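Local coordinates for CRISPR-associated protein, Cse1 family (Acidimicrobium ferrooxidans, PDB 4H3T) that probably serves as the large Cse1 (CasA) subunit of a type I-E CRISPR Cascade complex, which uses CRISPR RNA to recognise invading DNA, at residues Asp233-Leu242 / Asp252-Gln261; Trp327-Leu336 / Ala399-Ala409. The protein carries 1 engineered substitution. All coordinates share one frame; numbering follows the deposited sequence.

Contact 1: residues Asp233-Leu242 / Asp252-Gln261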
ATOM      1  N   ASP A 233      22.163  10.722   6.867  1.00 52.44           N
ATOM      2  CA  ASP A 233      20.843  10.730   6.188  1.00 50.80           C
ATOM      3  C   ASP A 233      19.817  11.353   7.129  1.00 52.32           C
ATOM      4  O   ASP A 233      19.400  10.717   8.073  1.00 50.53           O
ATOM      5  CB  ASP A 233      20.469   9.302   5.778  1.00 50.35           C
ATOM      6  CG  ASP A 233      19.013   9.120   5.404  1.00 50.49           C
ATOM      7  OD1 ASP A 233      18.439  10.034   4.751  1.00 47.89           O
ATOM      8  OD2 ASP A 233      18.446   8.071   5.763  1.00 51.47           O
ATOM      9  N   VAL A 234      19.461  12.622   6.910  1.00 51.53           N
ATOM     10  CA  VAL A 234      18.611  13.319   7.856  1.00 49.58           C
ATOM     11  C   VAL A 234      17.220  13.667   7.242  1.00 48.03           C
ATOM     12  O   VAL A 234      17.071  13.925   6.063  1.00 46.14           O
ATOM     13  CB  VAL A 234      19.324  14.565   8.484  1.00 53.16           C
ATOM     14  CG1 VAL A 234      20.663  14.167   9.111  1.00 55.77           C
ATOM     15  CG2 VAL A 234      19.522  15.700   7.492  1.00 52.29           C
ATOM     16  N   PRO A 235      16.211  13.723   8.094  1.00 43.03           N
ATOM     17  CA  PRO A 235      14.861  14.040   7.613  1.00 41.16           C
ATOM     18  C   PRO A 235      14.677  15.538   7.349  1.00 46.05           C
ATOM     19  O   PRO A 235      15.505  16.354   7.748  1.00 45.27           O
ATOM     20  CB  PRO A 235      13.980  13.551   8.760  1.00 41.58           C
ATOM     21  CG  PRO A 235      14.816  13.717   9.949  1.00 46.75           C
ATOM     22  CD  PRO A 235      16.190  13.413   9.542  1.00 44.02           C
ATOM     23  N   ALA A 236      13.553  15.873   6.739  1.00 43.35           N
ATOM     24  CA  ALA A 236      13.235  17.217   6.293  1.00 44.01           C
ATOM     25  C   ALA A 236      13.322  18.280   7.410  1.00 47.60           C
ATOM     26  O   ALA A 236      13.803  19.386   7.137  1.00 45.25           O
ATOM     27  CB  ALA A 236      11.866  17.252   5.640  1.00 42.89           C
ATOM     28  N   TRP A 237      12.873  17.948   8.613  1.00 45.39           N
ATOM     29  CA  TRP A 237      12.871  18.881   9.757  1.00 46.68           C
ATOM     30  C   TRP A 237      14.260  19.094  10.341  1.00 51.53           C
ATOM     31  O   TRP A 237      14.388  20.002  11.127  1.00 55.37           O
ATOM     32  CB  TRP A 237      11.897  18.464  10.880  1.00 44.81           C
ATOM     33  CG  TRP A 237      12.185  17.134  11.452  1.00 44.76           C
ATOM     34  CD1 TRP A 237      13.192  16.795  12.320  1.00 46.44           C
ATOM     35  CD2 TRP A 237      11.562  15.914  11.055  1.00 43.83           C
ATOM     36  NE1 TRP A 237      13.133  15.466  12.591  1.00 45.88           N
ATOM     37  CE2 TRP A 237      12.179  14.882  11.778  1.00 46.17           C
ATOM     38  CE3 TRP A 237      10.497  15.603  10.203  1.00 43.41           C
ATOM     39  CZ2 TRP A 237      11.798  13.555  11.636  1.00 44.45           C
ATOM     40  CZ3 TRP A 237      10.130  14.283  10.063  1.00 44.02           C
ATOM     41  CH2 TRP A 237      10.740  13.284  10.833  1.00 44.34           C
ATOM     42  N   GLU A 238      15.299  18.333   9.943  1.00 46.00           N
ATOM     43  CA  GLU A 238      16.678  18.605  10.335  1.00 47.05           C
ATOM     44  C   GLU A 238      17.344  19.382   9.258  1.00 52.07           C
ATOM     45  O   GLU A 238      18.406  19.886   9.472  1.00 53.36           O
ATOM     46  CB  GLU A 238      17.478  17.314  10.616  1.00 48.92           C
ATOM     47  CG  GLU A 238      16.962  16.586  11.843  1.00 51.13           C
ATOM     48  CD  GLU A 238      17.877  15.479  12.291  1.00 46.41           C
ATOM     49  OE1 GLU A 238      19.104  15.603  12.114  1.00 50.80           O
ATOM     50  OE2 GLU A 238      17.361  14.470  12.813  1.00 47.91           O
ATOM     51  N   ARG A 239      16.759  19.461   8.070  1.00 49.87           N
ATOM     52  CA  ARG A 239      17.375  20.217   6.973  1.00 50.94           C
ATOM     53  C   ARG A 239      16.917  21.685   7.043  1.00 52.76           C
ATOM     54  O   ARG A 239      15.987  22.041   7.771  1.00 49.78           O
ATOM     55  CB  ARG A 239      16.988  19.534   5.635  1.00 53.30           C
ATOM     56  CG  ARG A 239      17.489  18.091   5.578  1.00 54.63           C
ATOM     57  CD  ARG A 239      16.713  17.195   4.569  1.00 61.68           C
ATOM     58  NE  ARG A 239      17.486  17.091   3.343  1.00 75.33           N
ATOM     59  CZ  ARG A 239      18.380  16.153   3.059  1.00 74.36           C
ATOM     60  NH1 ARG A 239      19.058  16.200   1.926  1.00 66.96           N
ATOM     61  NH2 ARG A 239      18.572  15.134   3.885  1.00 63.01           N
ATOM     62  N   ASP A 240      17.594  22.531   6.325  1.00 49.64           N
ATOM     63  CA  ASP A 240      17.159  23.910   6.198  1.00 51.01           C
ATOM     64  C   ASP A 240      15.724  23.953   5.643  1.00 52.07           C
ATOM     65  O   ASP A 240      15.400  23.161   4.736  1.00 52.53           O
ATOM     66  CB  ASP A 240      18.038  24.681   5.229  1.00 54.54           C
ATOM     67  CG  ASP A 240      19.453  24.926   5.694  1.00 69.60           C
ATOM     68  OD1 ASP A 240      19.695  24.856   6.920  1.00 70.05           O
ATOM     69  OD2 ASP A 240      20.318  25.146   4.833  1.00 74.61           O
ATOM     70  N   PRO A 241      14.894  24.839   6.174  1.00 46.65           N
ATOM     71  CA  PRO A 241      13.540  24.961   5.646  1.00 46.73           C
ATOM     72  C   PRO A 241      13.571  25.315   4.161  1.00 49.56           C
ATOM     73  O   PRO A 241      14.457  26.038   3.708  1.00 48.23           O
ATOM     74  CB  PRO A 241      12.916  26.112   6.472  1.00 48.85           C
ATOM     75  CG  PRO A 241      14.061  26.771   7.136  1.00 56.72           C
ATOM     76  CD  PRO A 241      15.159  25.819   7.250  1.00 52.09           C
ATOM     77  N   LEU A 242      12.564  24.873   3.440  1.00 45.47           N
ATOM     78  CA  LEU A 242      12.465  25.109   2.002  1.00 44.80           C
ATOM     79  C   LEU A 242      11.676  26.401   1.651  1.00 49.67           C
ATOM     80  O   LEU A 242      11.076  27.051   2.494  1.00 50.84           O
ATOM     81  CB  LEU A 242      11.829  23.875   1.364  1.00 42.45           C
ATOM     82  CG  LEU A 242      12.632  22.579   1.603  1.00 46.81           C
ATOM     83  CD1 LEU A 242      11.995  21.388   0.979  1.00 48.14           C
ATOM     84  CD2 LEU A 242      14.063  22.690   1.081  1.00 53.34           C
ATOM     85  N   ASP A 252      19.037  11.139  -0.117  1.00 49.18           N
ATOM     86  CA  ASP A 252      20.291  10.747   0.522  1.00 52.97           C
ATOM     87  C   ASP A 252      20.185   9.390   1.210  1.00 54.56           C
ATOM     88  O   ASP A 252      21.179   8.759   1.510  1.00 54.02           O
ATOM     89  CB  ASP A 252      20.697  11.796   1.556  1.00 55.38           C
ATOM     90  CG  ASP A 252      20.982  13.163   0.955  1.00 65.75           C
ATOM     91  OD1 ASP A 252      21.261  13.235  -0.286  1.00 67.46           O
ATOM     92  OD2 ASP A 252      20.886  14.168   1.701  1.00 66.52           O
ATOM     93  N   GLY A 253      18.975   9.028   1.552  1.00 48.24           N
ATOM     94  CA  GLY A 253      18.660   7.798   2.257  1.00 47.51           C
ATOM     95  C   GLY A 253      17.199   7.782   2.659  1.00 46.86           C
ATOM     96  O   GLY A 253      16.391   8.652   2.243  1.00 44.34           O
ATOM     97  N   VAL A 254      16.865   6.838   3.528  1.00 42.13           N
ATOM     98  CA  VAL A 254      15.470   6.645   3.930  1.00 41.76           C
ATOM     99  C   VAL A 254      14.897   7.760   4.764  1.00 42.95           C
ATOM    100  O   VAL A 254      13.711   8.040   4.605  1.00 40.77           O
ATOM    101  CB  VAL A 254      15.187   5.316   4.649  1.00 46.70           C
ATOM    102  CG1 VAL A 254      15.191   4.161   3.655  1.00 46.80           C
ATOM    103  CG2 VAL A 254      16.152   5.062   5.807  1.00 48.11           C
ATOM    104  N   CYS A 255      15.671   8.382   5.659  1.00 39.02           N
ATOM    105  CA  CYS A 255      15.124   9.493   6.470  1.00 40.38           C
ATOM    106  C   CYS A 255      14.720  10.646   5.594  1.00 42.69           C
ATOM    107  O   CYS A 255      13.711  11.278   5.884  1.00 42.71           O
ATOM    108  CB  CYS A 255      16.068   9.970   7.546  1.00 42.43           C
ATOM    109  SG  CYS A 255      16.479   8.705   8.778  1.00 48.79           S
ATOM    110  N   ASP A 256      15.530  10.937   4.553  1.00 40.29           N
ATOM    111  CA  ASP A 256      15.267  11.993   3.573  1.00 39.15           C
ATOM    112  C   ASP A 256      13.999  11.587   2.745  1.00 40.14           C
ATOM    113  O   ASP A 256      13.009  12.311   2.718  1.00 39.69           O
ATOM    114  CB  ASP A 256      16.533  12.151   2.700  1.00 41.17           C
ATOM    115  CG  ASP A 256      16.524  13.247   1.687  1.00 47.86           C
ATOM    116  OD1 ASP A 256      15.711  14.202   1.841  1.00 46.04           O
ATOM    117  OD2 ASP A 256      17.327  13.161   0.718  1.00 48.16           O
ATOM    118  N   LEU A 257      13.980  10.368   2.209  1.00 39.37           N
ATOM    119  CA  LEU A 257      12.889   9.920   1.361  1.00 40.01           C
ATOM    120  C   LEU A 257      11.578   9.797   2.094  1.00 41.96           C
ATOM    121  O   LEU A 257      10.551  10.252   1.588  1.00 39.29           O
ATOM    122  CB  LEU A 257      13.209   8.608   0.693  1.00 39.55           C
ATOM    123  CG  LEU A 257      12.144   8.032  -0.291  1.00 39.95           C
ATOM    124  CD1 LEU A 257      11.763   9.046  -1.399  1.00 41.40           C
ATOM    125  CD2 LEU A 257      12.684   6.734  -0.868  1.00 39.42           C
ATOM    126  N   PHE A 258      11.613   9.192   3.267  1.00 38.74           N
ATOM    127  CA  PHE A 258      10.436   9.037   4.089  1.00 37.52           C
ATOM    128  C   PHE A 258       9.775  10.382   4.560  1.00 42.49           C
ATOM    129  O   PHE A 258       8.662  10.331   5.019  1.00 39.80           O
ATOM    130  CB  PHE A 258      10.735   8.188   5.297  1.00 37.09           C
ATOM    131  CG  PHE A 258      10.999   6.708   5.082  1.00 37.13           C
ATOM    132  CD1 PHE A 258      11.011   6.154   3.808  1.00 37.70           C
ATOM    133  CD2 PHE A 258      11.237   5.883   6.152  1.00 39.84           C
ATOM    134  CE1 PHE A 258      11.303   4.779   3.622  1.00 40.36           C
ATOM    135  CE2 PHE A 258      11.583   4.540   5.976  1.00 42.04           C
ATOM    136  CZ  PHE A 258      11.478   3.965   4.722  1.00 41.69           C
ATOM    137  N   THR A 259      10.468  11.537   4.468  1.00 41.38           N
ATOM    138  CA  THR A 259       9.940  12.826   4.860  1.00 39.21           C
ATOM    139  C   THR A 259       9.978  13.806   3.695  1.00 41.86           C
ATOM    140  O   THR A 259      10.007  15.012   3.902  1.00 37.77           O
ATOM    141  CB  THR A 259      10.770  13.328   6.033  1.00 37.67           C
ATOM    142  OG1 THR A 259      12.146  13.519   5.641  1.00 40.24           O
ATOM    143  CG2 THR A 259      10.690  12.403   7.222  1.00 36.50           C
ATOM    144  N   TRP A 260       9.942  13.287   2.469  1.00 37.91           N
ATOM    145  CA  TRP A 260      10.153  14.083   1.272  1.00 36.17           C
ATOM    146  C   TRP A 260       9.166  15.220   1.143  1.00 39.22           C
ATOM    147  O   TRP A 260       7.960  14.995   1.207  1.00 37.95           O
ATOM    148  CB  TRP A 260      10.042  13.165   0.023  1.00 35.84           C
ATOM    149  CG  TRP A 260      10.618  13.751  -1.215  1.00 37.16           C
ATOM    150  CD1 TRP A 260       9.938  14.251  -2.283  1.00 39.40           C
ATOM    151  CD2 TRP A 260      12.004  13.827  -1.543  1.00 38.36           C
ATOM    152  NE1 TRP A 260      10.819  14.610  -3.272  1.00 41.66           N
ATOM    153  CE2 TRP A 260      12.098  14.356  -2.847  1.00 43.53           C
ATOM    154  CE3 TRP A 260      13.174  13.405  -0.910  1.00 41.63           C
ATOM    155  CZ2 TRP A 260      13.312  14.443  -3.528  1.00 45.10           C
ATOM    156  CZ3 TRP A 260      14.372  13.485  -1.593  1.00 43.88           C
ATOM    157  CH2 TRP A 260      14.437  14.032  -2.873  1.00 44.38           C
ATOM    158  N   GLN A 261       9.674  16.415   0.950  1.00 36.40           N
ATOM    159  CA  GLN A 261       8.855  17.584   0.672  1.00 38.41           C
ATOM    160  C   GLN A 261       8.520  17.589  -0.800  1.00 39.80           C
ATOM    161  O   GLN A 261       9.009  18.425  -1.587  1.00 38.43           O
ATOM    162  CB  GLN A 261       9.572  18.861   1.143  1.00 40.43           C
ATOM    163  CG  GLN A 261       9.981  18.806   2.612  1.00 38.66           C
ATOM    164  CD  GLN A 261       8.795  18.767   3.533  1.00 40.52           C
ATOM    165  OE1 GLN A 261       8.162  19.773   3.793  1.00 38.75           O
ATOM    166  NE2 GLN A 261       8.440  17.597   3.983  1.00 37.30           N
TER
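Asp-233 drives its carboxylate into the amino end of helix 254-257, where its two oxygens take one backbone N-H each. OD2 accepts from Cys-255 N at 2.8 Å and OD1 from Asp-256 N at 3.1 Å, both reached on the syn side and a little out of the carboxylate plane. With CG anti to the backbone N (chi1 165°), the group lies so close over Gly-253, CG to CA 3.4 Å, that a CB on that residue would run into it. This is the familiar pairing of an acidic side chain with the first turn of a helix, whose dipole would probably steady the negative charge; here the acid comes from a loop twenty residues earlier in the chain, while Gly-253 occupies the N-cap position. Packing stays close just beyond the helix, at Thr-259. Thr-259 OG1 gives its proton to Cys-255 O while receiving the N-H of Ala-236 at 3.0 Å, and its CG2 presses obliquely on Trp-237 CZ3 at 3.5 Å; the indole NE1 itself bonds to Tyr-94. Toward solvent the contact passes to charge. The guanidinium of Arg-239 lies flat over the carboxylate of Asp-256, planes 4° apart, a long salt bridge of charges alone, while its NH1 makes a salt bridge to Asp-252 OD2 at 2.7 Å, from above that exposed carboxylate. Arg-239 NH2 also bonds to Val-234 O, and Asp-256 has a second partner in Arg-249. The far end is open to solvent: exposed Leu-242 rests CD1 on Gln-261 CB at 3.5 Å, an apolar touch alone.

Contact 2: residues Trp327-Leu336 / Ala399-Ala409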
ATOM      1  N   TRP A 327      -4.541 -11.395  -2.233  1.00 39.75           N
ATOM      2  CA  TRP A 327      -3.885 -12.702  -2.511  1.00 37.94           C
ATOM      3  C   TRP A 327      -3.938 -13.151  -3.977  1.00 40.30           C
ATOM      4  O   TRP A 327      -3.098 -13.947  -4.407  1.00 39.29           O
ATOM      5  CB  TRP A 327      -4.464 -13.798  -1.607  1.00 37.69           C
ATOM      6  CG  TRP A 327      -5.958 -13.934  -1.623  1.00 37.64           C
ATOM      7  CD1 TRP A 327      -6.853 -13.278  -0.832  1.00 39.87           C
ATOM      8  CD2 TRP A 327      -6.732 -14.682  -2.572  1.00 38.08           C
ATOM      9  NE1 TRP A 327      -8.132 -13.604  -1.195  1.00 39.61           N
ATOM     10  CE2 TRP A 327      -8.093 -14.470  -2.258  1.00 41.67           C
ATOM     11  CE3 TRP A 327      -6.403 -15.660  -3.538  1.00 39.85           C
ATOM     12  CZ2 TRP A 327      -9.135 -15.124  -2.952  1.00 41.78           C
ATOM     13  CZ3 TRP A 327      -7.428 -16.312  -4.209  1.00 41.06           C
ATOM     14  CH2 TRP A 327      -8.773 -16.085  -3.867  1.00 41.00           C
ATOM     15  N   ARG A 328      -4.869 -12.594  -4.793  1.00 37.64           N
ATOM     16  CA  ARG A 328      -4.887 -12.902  -6.207  1.00 37.35           C
ATOM     17  C   ARG A 328      -3.591 -12.373  -6.899  1.00 42.30           C
ATOM     18  O   ARG A 328      -3.228 -12.883  -7.939  1.00 43.83           O
ATOM     19  CB  ARG A 328      -6.167 -12.371  -6.859  1.00 37.00           C
ATOM     20  CG  ARG A 328      -7.370 -13.190  -6.491  1.00 38.59           C
ATOM     21  CD  ARG A 328      -8.672 -12.492  -6.800  1.00 35.72           C
ATOM     22  NE  ARG A 328      -8.896 -12.238  -8.208  1.00 38.35           N
ATOM     23  CZ  ARG A 328      -9.968 -11.641  -8.698  1.00 44.52           C
ATOM     24  NH1 ARG A 328     -10.907 -11.162  -7.881  1.00 39.54           N
ATOM     25  NH2 ARG A 328     -10.094 -11.470 -10.000  1.00 40.13           N
ATOM     26  N   GLY A 329      -2.939 -11.367  -6.327  1.00 42.00           N
ATOM     27  CA  GLY A 329      -1.693 -10.824  -6.837  1.00 42.50           C
ATOM     28  C   GLY A 329      -0.517 -11.257  -5.957  1.00 49.05           C
ATOM     29  O   GLY A 329       0.463 -10.532  -5.854  1.00 46.02           O
ATOM     30  N   LEU A 330      -0.603 -12.431  -5.267  1.00 43.58           N
ATOM     31  CA  LEU A 330       0.496 -12.865  -4.386  1.00 42.68           C
ATOM     32  C   LEU A 330       1.854 -12.953  -5.142  1.00 45.31           C
ATOM     33  O   LEU A 330       2.891 -12.571  -4.610  1.00 43.16           O
ATOM     34  CB  LEU A 330       0.155 -14.234  -3.789  1.00 43.09           C
ATOM     35  CG  LEU A 330       1.229 -14.833  -2.830  1.00 48.28           C
ATOM     36  CD1 LEU A 330       1.532 -13.927  -1.714  1.00 46.58           C
ATOM     37  CD2 LEU A 330       0.756 -16.163  -2.288  1.00 49.05           C
ATOM     38  N   SER A 331       1.838 -13.363  -6.389  1.00 44.01           N
ATOM     39  CA  SER A 331       3.072 -13.465  -7.191  1.00 46.19           C
ATOM     40  C   SER A 331       3.724 -12.072  -7.397  1.00 50.27           C
ATOM     41  O   SER A 331       4.959 -12.023  -7.410  1.00 54.76           O
ATOM     42  CB  SER A 331       2.815 -14.157  -8.554  1.00 51.07           C
ATOM     43  OG  SER A 331       1.920 -13.307  -9.251  1.00 70.29           O
ATOM     44  N   SER A 332       2.961 -10.972  -7.351  1.00 48.84           N
ATOM     45  CA  SER A 332       3.523  -9.611  -7.475  1.00 51.13           C
ATOM     46  C   SER A 332       4.117  -9.121  -6.116  1.00 53.53           C
ATOM     47  O   SER A 332       4.921  -8.187  -6.101  1.00 56.66           O
ATOM     48  CB  SER A 332       2.503  -8.602  -8.042  1.00 57.04           C
ATOM     49  OG  SER A 332       1.452  -8.192  -7.163  1.00 70.42           O
ATOM     50  N   VAL A 333       3.743  -9.756  -4.999  1.00 45.91           N
ATOM     51  CA  VAL A 333       4.285  -9.496  -3.677  1.00 44.54           C
ATOM     52  C   VAL A 333       5.583 -10.266  -3.546  1.00 46.58           C
ATOM     53  O   VAL A 333       6.598  -9.736  -3.125  1.00 49.01           O
ATOM     54  CB  VAL A 333       3.271  -9.857  -2.531  1.00 50.38           C
ATOM     55  CG1 VAL A 333       3.872  -9.573  -1.147  1.00 51.64           C
ATOM     56  CG2 VAL A 333       1.978  -9.081  -2.677  1.00 51.75           C
ATOM     57  N   LEU A 334       5.534 -11.528  -3.809  1.00 44.08           N
ATOM     58  CA  LEU A 334       6.716 -12.411  -3.682  1.00 43.76           C
ATOM     59  C   LEU A 334       7.771 -12.195  -4.788  1.00 49.23           C
ATOM     60  O   LEU A 334       8.946 -12.468  -4.548  1.00 48.07           O
ATOM     61  CB  LEU A 334       6.248 -13.848  -3.650  1.00 44.28           C
ATOM     62  CG  LEU A 334       5.266 -14.196  -2.514  1.00 48.51           C
ATOM     63  CD1 LEU A 334       4.951 -15.666  -2.521  1.00 50.47           C
ATOM     64  CD2 LEU A 334       5.798 -13.810  -1.200  1.00 48.82           C
ATOM     65  N   ALA A 335       7.371 -11.595  -5.934  1.00 45.40           N
ATOM     66  CA  ALA A 335       8.245 -11.172  -7.015  1.00 45.25           C
ATOM     67  C   ALA A 335       9.176 -12.339  -7.407  1.00 53.32           C
ATOM     68  O   ALA A 335      10.386 -12.201  -7.340  1.00 53.69           O
ATOM     69  CB  ALA A 335       9.064  -9.963  -6.534  1.00 44.75           C
ATOM     70  N   LEU A 336       8.622 -13.497  -7.696  1.00 56.92           N
ATOM     71  CA  LEU A 336       9.444 -14.689  -7.937  1.00 60.35           C
ATOM     72  C   LEU A 336       9.879 -14.849  -9.410  1.00 65.94           C
ATOM     73  O   LEU A 336      10.804 -15.629  -9.656  1.00 65.16           O
ATOM     74  CB  LEU A 336       8.724 -15.940  -7.457  1.00 62.08           C
ATOM     75  CG  LEU A 336       8.506 -16.034  -5.948  1.00 67.39           C
ATOM     76  CD1 LEU A 336       7.662 -17.253  -5.592  1.00 68.81           C
ATOM     77  CD2 LEU A 336       9.818 -16.122  -5.220  1.00 71.30           C
ATOM     78  N   ALA A 399       6.033 -21.181  -0.544  1.00 46.17           N
ATOM     79  CA  ALA A 399       5.650 -20.170  -1.530  1.00 45.87           C
ATOM     80  C   ALA A 399       5.018 -20.842  -2.772  1.00 48.50           C
ATOM     81  O   ALA A 399       3.985 -20.399  -3.280  1.00 47.08           O
ATOM     82  CB  ALA A 399       6.862 -19.359  -1.934  1.00 46.83           C
ATOM     83  N   THR A 400       5.589 -21.964  -3.197  1.00 45.99           N
ATOM     84  CA  THR A 400       5.094 -22.692  -4.369  1.00 46.38           C
ATOM     85  C   THR A 400       3.648 -23.193  -4.148  1.00 47.95           C
ATOM     86  O   THR A 400       2.799 -23.020  -5.045  1.00 45.86           O
ATOM     87  CB  THR A 400       6.045 -23.842  -4.729  1.00 50.27           C
ATOM     88  OG1 THR A 400       7.316 -23.255  -5.018  1.00 52.96           O
ATOM     89  CG2 THR A 400       5.570 -24.670  -5.962  1.00 49.38           C
ATOM     90  N   VAL A 401       3.353 -23.792  -2.986  1.00 46.67           N
ATOM     91  CA  VAL A 401       1.971 -24.245  -2.728  1.00 48.66           C
ATOM     92  C   VAL A 401       1.042 -23.015  -2.632  1.00 48.44           C
ATOM     93  O   VAL A 401      -0.107 -23.058  -3.125  1.00 46.64           O
ATOM     94  CB  VAL A 401       1.833 -25.198  -1.495  1.00 56.13           C
ATOM     95  CG1 VAL A 401       2.069 -24.492  -0.169  1.00 57.85           C
ATOM     96  CG2 VAL A 401       0.478 -25.884  -1.490  1.00 56.59           C
ATOM     97  N   ALA A 402       1.506 -21.920  -1.989  1.00 44.38           N
ATOM     98  CA  ALA A 402       0.659 -20.701  -1.908  1.00 41.85           C
ATOM     99  C   ALA A 402       0.315 -20.145  -3.309  1.00 44.77           C
ATOM    100  O   ALA A 402      -0.835 -19.827  -3.570  1.00 41.92           O
ATOM    101  CB  ALA A 402       1.326 -19.637  -1.106  1.00 41.81           C
ATOM    102  N   ILE A 403       1.318 -19.997  -4.180  1.00 44.74           N
ATOM    103  CA  ILE A 403       1.111 -19.511  -5.559  1.00 45.39           C
ATOM    104  C   ILE A 403       0.259 -20.515  -6.362  1.00 46.92           C
ATOM    105  O   ILE A 403      -0.671 -20.114  -7.061  1.00 43.94           O
ATOM    106  CB  ILE A 403       2.481 -19.249  -6.246  1.00 49.87           C
ATOM    107  CG1 ILE A 403       3.215 -18.053  -5.551  1.00 51.45           C
ATOM    108  CG2 ILE A 403       2.314 -18.984  -7.734  1.00 50.09           C
ATOM    109  CD1 ILE A 403       2.575 -16.667  -5.748  1.00 59.08           C
ATOM    110  N   ASP A 404       0.563 -21.802  -6.254  1.00 43.65           N
ATOM    111  CA  ASP A 404      -0.182 -22.829  -6.979  1.00 43.11           C
ATOM    112  C   ASP A 404      -1.650 -22.869  -6.575  1.00 44.79           C
ATOM    113  O   ASP A 404      -2.498 -23.246  -7.383  1.00 40.71           O
ATOM    114  CB  ASP A 404       0.420 -24.205  -6.800  1.00 44.59           C
ATOM    115  CG  ASP A 404       1.742 -24.405  -7.483  1.00 52.74           C
ATOM    116  OD1 ASP A 404       2.150 -23.517  -8.246  1.00 52.53           O
ATOM    117  OD2 ASP A 404       2.390 -25.440  -7.217  1.00 52.34           O
ATOM    118  N   ALA A 405      -1.930 -22.574  -5.327  1.00 42.05           N
ATOM    119  CA  ALA A 405      -3.306 -22.546  -4.796  1.00 41.04           C
ATOM    120  C   ALA A 405      -4.095 -21.404  -5.420  1.00 42.99           C
ATOM    121  O   ALA A 405      -5.293 -21.553  -5.693  1.00 40.53           O
ATOM    122  CB  ALA A 405      -3.293 -22.413  -3.278  1.00 41.21           C
ATOM    123  N   VAL A 406      -3.430 -20.275  -5.655  1.00 42.44           N
ATOM    124  CA  VAL A 406      -4.030 -19.128  -6.339  1.00 41.14           C
ATOM    125  C   VAL A 406      -4.338 -19.537  -7.807  1.00 40.87           C
ATOM    126  O   VAL A 406      -5.410 -19.278  -8.307  1.00 37.89           O
ATOM    127  CB  VAL A 406      -3.122 -17.855  -6.281  1.00 42.61           C
ATOM    128  CG1 VAL A 406      -3.727 -16.730  -7.114  1.00 42.39           C
ATOM    129  CG2 VAL A 406      -2.955 -17.396  -4.852  1.00 42.33           C
ATOM    130  N   THR A 407      -3.381 -20.192  -8.466  1.00 38.91           N
ATOM    131  CA  THR A 407      -3.551 -20.677  -9.858  1.00 38.82           C
ATOM    132  C   THR A 407      -4.736 -21.655  -9.975  1.00 44.97           C
ATOM    133  O   THR A 407      -5.497 -21.581 -10.943  1.00 42.90           O
ATOM    134  CB  THR A 407      -2.290 -21.369 -10.359  1.00 45.98           C
ATOM    135  OG1 THR A 407      -1.204 -20.443 -10.239  1.00 45.94           O
ATOM    136  CG2 THR A 407      -2.430 -21.850 -11.816  1.00 44.34           C
ATOM    137  N   PHE A 408      -4.885 -22.559  -9.013  1.00 43.45           N
ATOM    138  CA  PHE A 408      -6.001 -23.484  -9.002  1.00 41.78           C
ATOM    139  C   PHE A 408      -7.328 -22.732  -8.848  1.00 44.11           C
ATOM    140  O   PHE A 408      -8.290 -23.032  -9.571  1.00 42.15           O
ATOM    141  CB  PHE A 408      -5.842 -24.576  -7.920  1.00 43.51           C
ATOM    142  CG  PHE A 408      -6.923 -25.621  -8.027  1.00 43.50           C
ATOM    143  CD1 PHE A 408      -7.123 -26.310  -9.205  1.00 46.73           C
ATOM    144  CD2 PHE A 408      -7.816 -25.832  -6.989  1.00 44.93           C
ATOM    145  CE1 PHE A 408      -8.181 -27.200  -9.336  1.00 47.18           C
ATOM    146  CE2 PHE A 408      -8.777 -26.832  -7.072  1.00 45.99           C
ATOM    147  CZ  PHE A 408      -8.989 -27.471  -8.263  1.00 47.09           C
ATOM    148  N   ALA A 409      -7.397 -21.764  -7.946  1.00 41.67           N
ATOM    149  CA  ALA A 409      -8.607 -20.932  -7.814  1.00 40.85           C
ATOM    150  C   ALA A 409      -8.961 -20.255  -9.180  1.00 40.88           C
ATOM    151  O   ALA A 409     -10.133 -20.176  -9.546  1.00 37.48           O
ATOM    152  CB  ALA A 409      -8.426 -19.881  -6.740  1.00 42.12           C
TER
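Ile-403 pushes its terminal methyl against the start of helix 330-334, CD1 coming within 3.4 Å of Ser-331 N. The side chains meet through apolar atoms, and no hydrogen bond joins segments 327-336 and 399-409. Leu-330 can be followed outward: CB stands 4.0 Å from Ile-403 CD1, CG closes on the same methyl at 3.7 Å, and beyond the branch CD2 reaches past it to Ala-402 CB, also at 3.7 Å. CG lies anti to the backbone N (chi1 180°), which carries the branch out from its own helix onto Ala-402 and Ile-403. Leu-334, one turn on, slides past Ile-403 in the opposite direction, and its CD1 also touches Ala-399 CB. At the other end Val-406 sets CG2 against Trp-327 O at 3.5 Å and against the edge of the indole, 4.1 Å from CE3, while CG1 lies near the carbonyls of Trp-327 and Arg-328. Replacing Val-406 with alanine removes both methyls, which would probably open a gap beside the Trp-327 carbonyl and leave the CE3 edge of the ring less firmly braced. The axis of the short helix 330-334 runs nearly antiparallel to that of segment 399-409, at 154°, with a closest approach of 10.5 Å. Helix 445-473 flanks both partners: Tyr-467 stacks on Trp-327, whose NE1 bonds to Asp-464, and touches Leu-330 and Val-406. Other sides of the same helix 397-415, through Val-401, Asp-404 and Phe-408, pack against helices 481-504 and 511-532 of the C-terminal helical bundle, whereas the turn after Leu-334 meets Leu-318 and Arg-342, near strands 312-317 and 340-341.

From the N terminus the chain runs through a series of strands and helices, the last being helix 210-217, before the loop that carries residues 233-242, and contact 1 closes after a short excursion through strand 248-249. The chain then runs through strands 263-272 and 275-289 before reaching residues 327-336. Contact 2 closes a much longer loop, whose 62 intervening residues include strands 359-370 and 375-387, and ends on helix 397-415. The two loops follow in series, neither nesting nor crossing. The centres of contact 1 and contact 2 are about 36 Å apart, on opposite sides of the chain's centre. Contact 1 is thus a local closure within the larger N-terminal part, whereas contact 2 ties residues 327-336 to the C-terminal helices.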